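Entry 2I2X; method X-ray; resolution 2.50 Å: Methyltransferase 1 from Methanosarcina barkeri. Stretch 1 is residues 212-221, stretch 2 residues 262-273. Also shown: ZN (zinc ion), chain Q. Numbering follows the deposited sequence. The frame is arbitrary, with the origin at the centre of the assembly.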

# COMPACT_ATOMS: atom_id res chain seq x y z
N THR A 212 -27.33 -7.21 17.01
CA THR A 212 -26.09 -7.16 16.27
C THR A 212 -25.27 -8.45 16.41
O THR A 212 -25.76 -9.47 16.90
CB THR A 212 -25.26 -5.95 16.66
OG1 THR A 212 -24.88 -6.05 18.05
CG2 THR A 212 -26.05 -4.65 16.38
N ILE A 213 -24.02 -8.42 15.96
CA ILE A 213 -23.25 -9.65 16.01
C ILE A 213 -22.09 -9.63 16.96
O ILE A 213 -21.25 -8.75 16.92
CB ILE A 213 -22.94 -10.19 14.60
CG1 ILE A 213 -24.14 -11.08 14.20
CG2 ILE A 213 -21.62 -11.00 14.60
CD1 ILE A 213 -24.67 -10.80 12.88
N SER A 214 -22.06 -10.61 17.85
CA SER A 214 -20.94 -10.79 18.74
C SER A 214 -19.87 -11.50 17.90
O SER A 214 -19.97 -12.71 17.65
CB SER A 214 -21.37 -11.61 19.96
OG SER A 214 -20.28 -11.91 20.80
N ALA A 215 -18.88 -10.76 17.43
CA ALA A 215 -18.01 -11.29 16.39
C ALA A 215 -16.81 -12.11 16.88
O ALA A 215 -16.63 -13.25 16.45
CB ALA A 215 -17.60 -10.18 15.43
N GLY A 216 -15.99 -11.55 17.77
CA GLY A 216 -14.86 -12.28 18.36
C GLY A 216 -13.68 -11.37 18.64
O GLY A 216 -13.69 -10.20 18.26
N ASP A 217 -12.65 -11.95 19.26
CA ASP A 217 -11.50 -11.27 19.90
C ASP A 217 -10.22 -11.70 19.15
O ASP A 217 -10.30 -12.26 18.06
CB ASP A 217 -11.42 -11.78 21.35
CG ASP A 217 -10.78 -10.80 22.32
OD1 ASP A 217 -9.62 -10.39 22.12
OD2 ASP A 217 -11.44 -10.47 23.32
N THR A 218 -9.06 -11.46 19.75
CA THR A 218 -7.76 -11.78 19.13
C THR A 218 -6.77 -11.73 20.22
O THR A 218 -6.75 -10.76 21.00
CB THR A 218 -7.14 -10.58 18.38
OG1 THR A 218 -8.06 -10.01 17.49
CG2 THR A 218 -5.94 -10.96 17.62
N ASP A 219 -5.84 -12.68 20.18
CA ASP A 219 -4.74 -12.58 21.10
C ASP A 219 -3.64 -11.59 20.74
O ASP A 219 -2.46 -11.83 21.07
CB ASP A 219 -4.11 -13.92 21.35
CG ASP A 219 -3.48 -13.97 22.71
OD1 ASP A 219 -4.11 -13.44 23.67
OD2 ASP A 219 -2.37 -14.53 22.82
N CYS A 220 -4.01 -10.49 20.08
CA CYS A 220 -3.05 -9.48 19.63
C CYS A 220 -2.08 -9.03 20.71
O CYS A 220 -0.88 -8.92 20.48
CB CYS A 220 -3.77 -8.25 19.13
SG CYS A 220 -2.75 -7.34 17.89
N ALA A 221 -2.63 -8.78 21.91
CA ALA A 221 -1.87 -8.23 23.02
C ALA A 221 -0.79 -9.18 23.53
O ALA A 221 0.09 -8.76 24.26
CB ALA A 221 -2.81 -7.79 24.14
N ALA A 262 -19.88 -15.68 21.11
CA ALA A 262 -19.58 -15.06 19.81
C ALA A 262 -19.78 -16.08 18.70
O ALA A 262 -19.76 -17.26 18.98
CB ALA A 262 -18.14 -14.46 19.75
N VAL A 263 -19.96 -15.63 17.46
CA VAL A 263 -20.34 -16.50 16.34
C VAL A 263 -19.43 -16.25 15.15
O VAL A 263 -19.53 -16.93 14.11
CB VAL A 263 -21.84 -16.25 15.91
CG1 VAL A 263 -22.82 -16.62 17.06
CG2 VAL A 263 -22.05 -14.81 15.46
N GLY A 264 -18.53 -15.28 15.31
CA GLY A 264 -17.60 -14.89 14.26
C GLY A 264 -18.19 -13.78 13.40
O GLY A 264 -19.36 -13.44 13.53
N PRO A 265 -17.40 -13.24 12.46
CA PRO A 265 -16.02 -13.57 12.13
C PRO A 265 -15.03 -13.02 13.13
O PRO A 265 -15.17 -11.88 13.56
CB PRO A 265 -15.82 -12.89 10.77
CG PRO A 265 -16.82 -11.75 10.76
CD PRO A 265 -17.99 -12.22 11.57
N GLY A 266 -14.04 -13.82 13.52
CA GLY A 266 -13.00 -13.35 14.42
C GLY A 266 -12.17 -12.23 13.81
O GLY A 266 -12.08 -12.10 12.60
N LYS A 267 -11.56 -11.44 14.67
CA LYS A 267 -10.65 -10.38 14.27
C LYS A 267 -9.48 -10.81 13.43
O LYS A 267 -8.84 -11.80 13.70
CB LYS A 267 -10.08 -9.68 15.50
CG LYS A 267 -11.02 -8.63 16.07
CD LYS A 267 -10.80 -7.33 15.36
CE LYS A 267 -9.48 -6.73 15.77
NZ LYS A 267 -9.13 -5.65 14.83
N ASP A 268 -9.20 -9.96 12.45
CA ASP A 268 -8.13 -10.13 11.47
C ASP A 268 -6.76 -10.49 12.04
O ASP A 268 -6.08 -11.37 11.52
CB ASP A 268 -8.04 -8.87 10.60
CG ASP A 268 -7.86 -7.60 11.42
OD1 ASP A 268 -7.81 -7.68 12.68
OD2 ASP A 268 -7.75 -6.52 10.82
N CYS A 269 -6.35 -9.81 13.09
CA CYS A 269 -5.01 -10.05 13.64
C CYS A 269 -4.93 -11.33 14.49
O CYS A 269 -3.86 -11.67 15.03
CB CYS A 269 -4.51 -8.83 14.43
SG CYS A 269 -5.59 -8.32 15.79
N GLY A 270 -6.05 -12.04 14.56
CA GLY A 270 -6.11 -13.37 15.17
C GLY A 270 -5.56 -14.42 14.22
O GLY A 270 -6.31 -15.21 13.64
N TYR A 271 -4.24 -14.46 14.04
CA TYR A 271 -3.68 -15.48 13.19
C TYR A 271 -4.03 -16.88 13.66
O TYR A 271 -4.07 -17.81 12.84
CB TYR A 271 -2.19 -15.32 13.15
CG TYR A 271 -1.68 -14.16 12.31
CD1 TYR A 271 -1.62 -12.88 12.84
CD2 TYR A 271 -1.21 -14.36 11.01
CE1 TYR A 271 -1.11 -11.83 12.11
CE2 TYR A 271 -0.71 -13.31 10.26
CZ TYR A 271 -0.65 -12.04 10.82
OH TYR A 271 -0.13 -10.95 10.12
N GLU A 272 -4.25 -17.06 14.97
CA GLU A 272 -4.66 -18.33 15.51
C GLU A 272 -6.09 -18.71 15.09
O GLU A 272 -6.54 -19.83 15.37
CB GLU A 272 -4.54 -18.33 17.04
CG GLU A 272 -5.55 -17.42 17.83
CD GLU A 272 -5.17 -15.94 17.85
OE1 GLU A 272 -5.78 -15.20 18.66
OE2 GLU A 272 -4.28 -15.53 17.05
N ASN A 273 -6.80 -17.79 14.42
CA ASN A 273 -8.17 -18.05 13.95
C ASN A 273 -8.28 -19.30 13.08
O ASN A 273 -9.36 -19.93 13.00
CB ASN A 273 -8.77 -16.86 13.20
CG ASN A 273 -9.10 -15.69 14.11
OD1 ASN A 273 -9.12 -15.82 15.34
ND2 ASN A 273 -9.32 -14.52 13.50
ZN ZN Q . -4.50 -6.46 16.82
O HOH W 1 -10.58 -14.75 17.11

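The two stretches run side by side in the same sense: the CA atoms of Ser 214, Ala 215, Gly 216 and Thr 218 lie nearest those of Ala 262, Gly 264, Gly 266 and Gly 270 in turn. The first stretch contains a short strand beginning at Ile 213, whereas the second has no regular helix or strand. A backbone hydrogen bond joins them, from Val 263 N to Ser 214 O (2.9 Å, nearly straight at 156°). The same carbonyl receives a CA-H...O contact from Ala 262 CA at 3.2 Å, and Ala 215 O receives another from Gly 264 CA at 2.9 Å.

Glycines suit this region for different reasons. At Gly 216 the absence of a side chain lets the chains lie close: a CB would stand 3.3 Å from Gly 266 CA, and at these backbone angles it would also jam against the preceding carbonyl oxygen. Gly 264 likewise has angles that call for glycine, and it leads into the cis peptide bond before Pro 265. At Gly 270 the reason lies in the local turn, where a CB would clash with Asn 273 OD1. Further along, the second stretch folds through two successive type I turns, Lys 267 to Gly 270 and Gly 270 to Asn 273; the first is closed by Gly 270 N donating to Lys 267 O at 2.9 Å.

Small and apolar side chains fill the space beside the strand. Ile 213 CG2 packs on Val 263 CG2 at 3.9 Å, and the small side chain of Ala 215 fits near the proline ring, its CB 4.4 Å from Pro 265 CD. Thr 218, which has the largest area covered by the opposite stretch, points toward it and brings its methyl CG2 within 3.2 Å of Cys 269 SG.

Polar groups secure the far end. Glu 272 reaches across from its turn so that OE1 accepts a hydrogen bond from Asp 219 N (2.9 Å, 164°), giving a buried backbone donor a charged acceptor. Asp 217, whose CB points away from the second stretch, instead steadies its own loop: its OD1 accepts from Thr 218 N at 2.7 Å. A water donates to both Asp 217 O (2.7 Å) and Asn 273 OD1 (2.5 Å), bridging the stretches.

A zinc ion also ties the two stretches together. Zinc is bound by Cys 220 SG at 2.2 Å and Cys 269 SG at 2.4 Å, with another ligand from elsewhere in the structure. Cysteine suits this place because its thiolate is a good zinc ligand; the shared ion holds Cys 220 SG and Cys 269 SG 3.7 Å apart, without a disulfide.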